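BILBO1_N domain-containing protein (Trypanosoma brucei equiperdum, PDB 7A1I) binds FPC4 through its N-terminal ubiquitin-like domain and is probably a cytoskeletal component of the flagellar pocket collar. Local coordinates at residues I6-T12 / H82-L88. Sequence-based numbering, arbitrary orientation.
Sequences ISICVAT and HNSQVYL
Two parallel strands, 6-12 and 84-88, pair side by side at the centre of the mixed sheet of a ubiquitin-like fold, where the first strand lies against the last long one and helix 32-50 packs on one face. Their directions differ by 26°, the twist of extended chains, and the register runs from I6 opposite H82 to T12 opposite L88, tightest at V10 and V86 (CA–CA 4.5 Å). Strand 6-12 supplies both bond directions from alternate residues: C9 N to S84 O (2.9 Å), V86 N to C9 O (2.7 Å), A11 N to V86 O (2.8 Å) and L88 N to A11 O (2.9 Å). Before the strand, N83 takes a left-handed conformation (phi/psi 62/22), and its N gives S7 O only a weak bond; H82, chi1 t, replaces the missing backbone acceptor with its ring, ND1 accepting from S7 N at 3.0 Å. Beta-branched V10 and V86 suit the extended backbone and, with I8 and L88, build the apolar face beneath the helix: I8 CG2–V86 CG2 4.1 Å, V10 CG1–L88 CD1 3.5 Å. On the other face, small A11 lets Y87 lie close (CB–CD2 4.0 Å), Y87 and Q85 touch FPC4, and Q85 NE2 bonds V86 O (3.1 Å) and N20. At the far end, T12 OG1 donates to L88 O at 2.9 Å.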
ATOM      1  N   ILE A   6       7.936  -8.440 -10.926  1.00 69.76           N
ATOM      2  CA  ILE A   6       7.533  -7.052 -10.723  1.00 70.23           C
ATOM      3  C   ILE A   6       7.324  -6.826  -9.231  1.00 58.85           C
ATOM      4  O   ILE A   6       6.591  -7.580  -8.582  1.00 59.27           O
ATOM      5  CB  ILE A   6       6.263  -6.720 -11.527  1.00 66.39           C
ATOM      6  CG1 ILE A   6       6.575  -6.711 -13.024  1.00 82.20           C
ATOM      7  CG2 ILE A   6       5.688  -5.381 -11.107  1.00 63.54           C
ATOM      8  CD1 ILE A   6       5.361  -6.462 -13.905  1.00 84.46           C
ATOM      9  N   SER A   7       7.979  -5.807  -8.681  1.00 53.37           N
ATOM     10  CA  SER A   7       7.873  -5.496  -7.257  1.00 60.12           C
ATOM     11  C   SER A   7       6.986  -4.269  -7.043  1.00 49.18           C
ATOM     12  O   SER A   7       7.324  -3.169  -7.490  1.00 50.73           O
ATOM     13  CB  SER A   7       9.266  -5.270  -6.666  1.00 53.41           C
ATOM     14  OG  SER A   7       9.201  -4.504  -5.474  1.00 75.21           O
ATOM     15  N   ILE A   8       5.880  -4.442  -6.323  1.00 41.02           N
ATOM     16  CA  ILE A   8       5.001  -3.332  -5.965  1.00 38.08           C
ATOM     17  C   ILE A   8       5.040  -3.173  -4.446  1.00 38.31           C
ATOM     18  O   ILE A   8       4.854  -4.150  -3.712  1.00 36.74           O
ATOM     19  CB  ILE A   8       3.551  -3.561  -6.430  1.00 39.78           C
ATOM     20  CG1 ILE A   8       3.468  -3.965  -7.919  1.00 46.22           C
ATOM     21  CG2 ILE A   8       2.703  -2.317  -6.130  1.00 38.40           C
ATOM     22  CD1 ILE A   8       3.663  -2.828  -8.893  1.00 47.80           C
ATOM     23  N   CYS A   9       5.298  -1.955  -3.974  1.00 38.89           N
ATOM     24  CA  CYS A   9       5.183  -1.641  -2.558  1.00 36.45           C
ATOM     25  C   CYS A   9       3.858  -0.948  -2.289  1.00 36.06           C
ATOM     26  O   CYS A   9       3.359  -0.181  -3.123  1.00 37.73           O
ATOM     27  CB  CYS A   9       6.322  -0.751  -2.068  1.00 37.44           C
ATOM     28  SG  CYS A   9       7.939  -1.509  -2.119  1.00 47.19           S
ATOM     29  N   VAL A  10       3.288  -1.244  -1.125  1.00 32.57           N
ATOM     30  CA  VAL A  10       1.979  -0.762  -0.709  1.00 32.88           C
ATOM     31  C   VAL A  10       2.114  -0.280   0.725  1.00 33.25           C
ATOM     32  O   VAL A  10       2.586  -1.033   1.584  1.00 35.12           O
ATOM     33  CB  VAL A  10       0.910  -1.852  -0.797  1.00 31.89           C
ATOM     34  CG1 VAL A  10      -0.439  -1.282  -0.424  1.00 35.27           C
ATOM     35  CG2 VAL A  10       0.879  -2.433  -2.242  1.00 34.06           C
ATOM     36  N   ALA A  11       1.758   0.981   0.978  1.00 30.95           N
ATOM     37  CA  ALA A  11       1.914   1.530   2.330  1.00 33.36           C
ATOM     38  C   ALA A  11       0.566   2.044   2.817  1.00 33.00           C
ATOM     39  O   ALA A  11      -0.372   2.226   2.028  1.00 32.77           O
ATOM     40  CB  ALA A  11       2.974   2.642   2.378  1.00 33.29           C
ATOM     41  N   THR A  12       0.455   2.186   4.137  1.00 32.87           N
ATOM     42  CA  THR A  12      -0.769   2.685   4.768  1.00 34.13           C
ATOM     43  C   THR A  12      -0.424   3.154   6.180  1.00 35.77           C
ATOM     44  O   THR A  12       0.679   2.926   6.672  1.00 35.87           O
ATOM     45  CB  THR A  12      -1.881   1.615   4.778  1.00 34.10           C
ATOM     46  OG1 THR A  12      -3.168   2.217   5.021  1.00 35.58           O
ATOM     47  CG2 THR A  12      -1.615   0.518   5.798  1.00 34.58           C
ATOM     48  N   HIS A  82       6.970  -1.533 -12.457  1.00 63.78           N
ATOM     49  CA  HIS A  82       7.941  -2.073 -11.519  1.00 62.54           C
ATOM     50  C   HIS A  82       8.372  -1.009 -10.518  1.00 62.30           C
ATOM     51  O   HIS A  82       8.468   0.177 -10.844  1.00 64.59           O
ATOM     52  CB  HIS A  82       9.152  -2.640 -12.263  1.00 73.36           C
ATOM     53  CG  HIS A  82      10.154  -3.295 -11.361  1.00 79.06           C
ATOM     54  ND1 HIS A  82       9.787  -4.082 -10.289  1.00 73.72           N
ATOM     55  CD2 HIS A  82      11.508  -3.308 -11.391  1.00 84.12           C
ATOM     56  CE1 HIS A  82      10.872  -4.533  -9.683  1.00 80.61           C
ATOM     57  NE2 HIS A  82      11.930  -4.081 -10.335  1.00 89.93           N
ATOM     58  N   ASN A  83       8.564  -1.436  -9.272  1.00 61.21           N
ATOM     59  CA  ASN A  83       9.002  -0.576  -8.176  1.00 70.50           C
ATOM     60  C   ASN A  83       8.004   0.530  -7.876  1.00 59.16           C
ATOM     61  O   ASN A  83       8.373   1.548  -7.274  1.00 56.40           O
ATOM     62  CB  ASN A  83      10.386   0.030  -8.447  1.00 80.94           C
ATOM     63  CG  ASN A  83      11.510  -0.965  -8.246  1.00 78.06           C
ATOM     64  OD1 ASN A  83      11.365  -1.943  -7.507  1.00 83.71           O
ATOM     65  ND2 ASN A  83      12.645  -0.720  -8.898  1.00 82.66           N
ATOM     66  N   SER A  84       6.743   0.356  -8.269  1.00 46.96           N
ATOM     67  CA  SER A  84       5.736   1.344  -7.921  1.00 45.55           C
ATOM     68  C   SER A  84       5.505   1.375  -6.414  1.00 39.54           C
ATOM     69  O   SER A  84       5.641   0.366  -5.715  1.00 41.89           O
ATOM     70  CB  SER A  84       4.421   1.057  -8.650  1.00 49.26           C
ATOM     71  OG  SER A  84       4.508   1.432 -10.019  1.00 57.74           O
ATOM     72  N   GLN A  85       5.165   2.561  -5.911  1.00 38.41           N
ATOM     73  CA  GLN A  85       4.785   2.746  -4.515  1.00 36.58           C
ATOM     74  C   GLN A  85       3.311   3.130  -4.487  1.00 34.65           C
ATOM     75  O   GLN A  85       2.917   4.162  -5.049  1.00 35.07           O
ATOM     76  CB  GLN A  85       5.631   3.820  -3.815  1.00 37.60           C
ATOM     77  CG  GLN A  85       5.218   4.050  -2.369  1.00 36.13           C
ATOM     78  CD  GLN A  85       5.621   2.882  -1.440  1.00 35.71           C
ATOM     79  OE1 GLN A  85       6.801   2.549  -1.322  1.00 37.29           O
ATOM     80  NE2 GLN A  85       4.637   2.254  -0.813  1.00 33.81           N
ATOM     81  N   VAL A  86       2.516   2.302  -3.848  1.00 36.18           N
ATOM     82  CA  VAL A  86       1.096   2.545  -3.645  1.00 33.56           C
ATOM     83  C   VAL A  86       0.861   3.005  -2.217  1.00 31.82           C
ATOM     84  O   VAL A  86       1.577   2.595  -1.284  1.00 34.30           O
ATOM     85  CB  VAL A  86       0.299   1.265  -3.963  1.00 32.32           C
ATOM     86  CG1 VAL A  86      -1.162   1.408  -3.543  1.00 31.12           C
ATOM     87  CG2 VAL A  86       0.368   0.998  -5.478  1.00 37.46           C
ATOM     88  N   TYR A  87      -0.144   3.869  -2.039  1.00 36.78           N
ATOM     89  CA  TYR A  87      -0.598   4.273  -0.714  1.00 35.33           C
ATOM     90  C   TYR A  87      -2.100   4.062  -0.623  1.00 34.10           C
ATOM     91  O   TYR A  87      -2.846   4.510  -1.501  1.00 36.15           O
ATOM     92  CB  TYR A  87      -0.260   5.743  -0.400  1.00 36.74           C
ATOM     93  CG  TYR A  87      -0.463   6.091   1.057  1.00 39.54           C
ATOM     94  CD1 TYR A  87      -1.621   6.743   1.495  1.00 41.14           C
ATOM     95  CD2 TYR A  87       0.515   5.783   2.001  1.00 41.65           C
ATOM     96  CE1 TYR A  87      -1.794   7.065   2.847  1.00 38.90           C
ATOM     97  CE2 TYR A  87       0.343   6.091   3.351  1.00 41.72           C
ATOM     98  CZ  TYR A  87      -0.804   6.719   3.767  1.00 41.35           C
ATOM     99  OH  TYR A  87      -0.954   7.039   5.102  1.00 42.29           O
ATOM    100  N   LEU A  88      -2.537   3.414   0.460  1.00 35.24           N
ATOM    101  CA  LEU A  88      -3.940   3.098   0.700  1.00 33.98           C
ATOM    102  C   LEU A  88      -4.487   3.986   1.809  1.00 35.83           C
ATOM    103  O   LEU A  88      -3.928   4.025   2.917  1.00 38.54           O
ATOM    104  CB  LEU A  88      -4.121   1.623   1.064  1.00 33.20           C
ATOM    105  CG  LEU A  88      -3.562   0.653   0.022  1.00 36.28           C
ATOM    106  CD1 LEU A  88      -3.769  -0.805   0.449  1.00 34.92           C
ATOM    107  CD2 LEU A  88      -4.178   0.920  -1.364  1.00 34.97           C
TER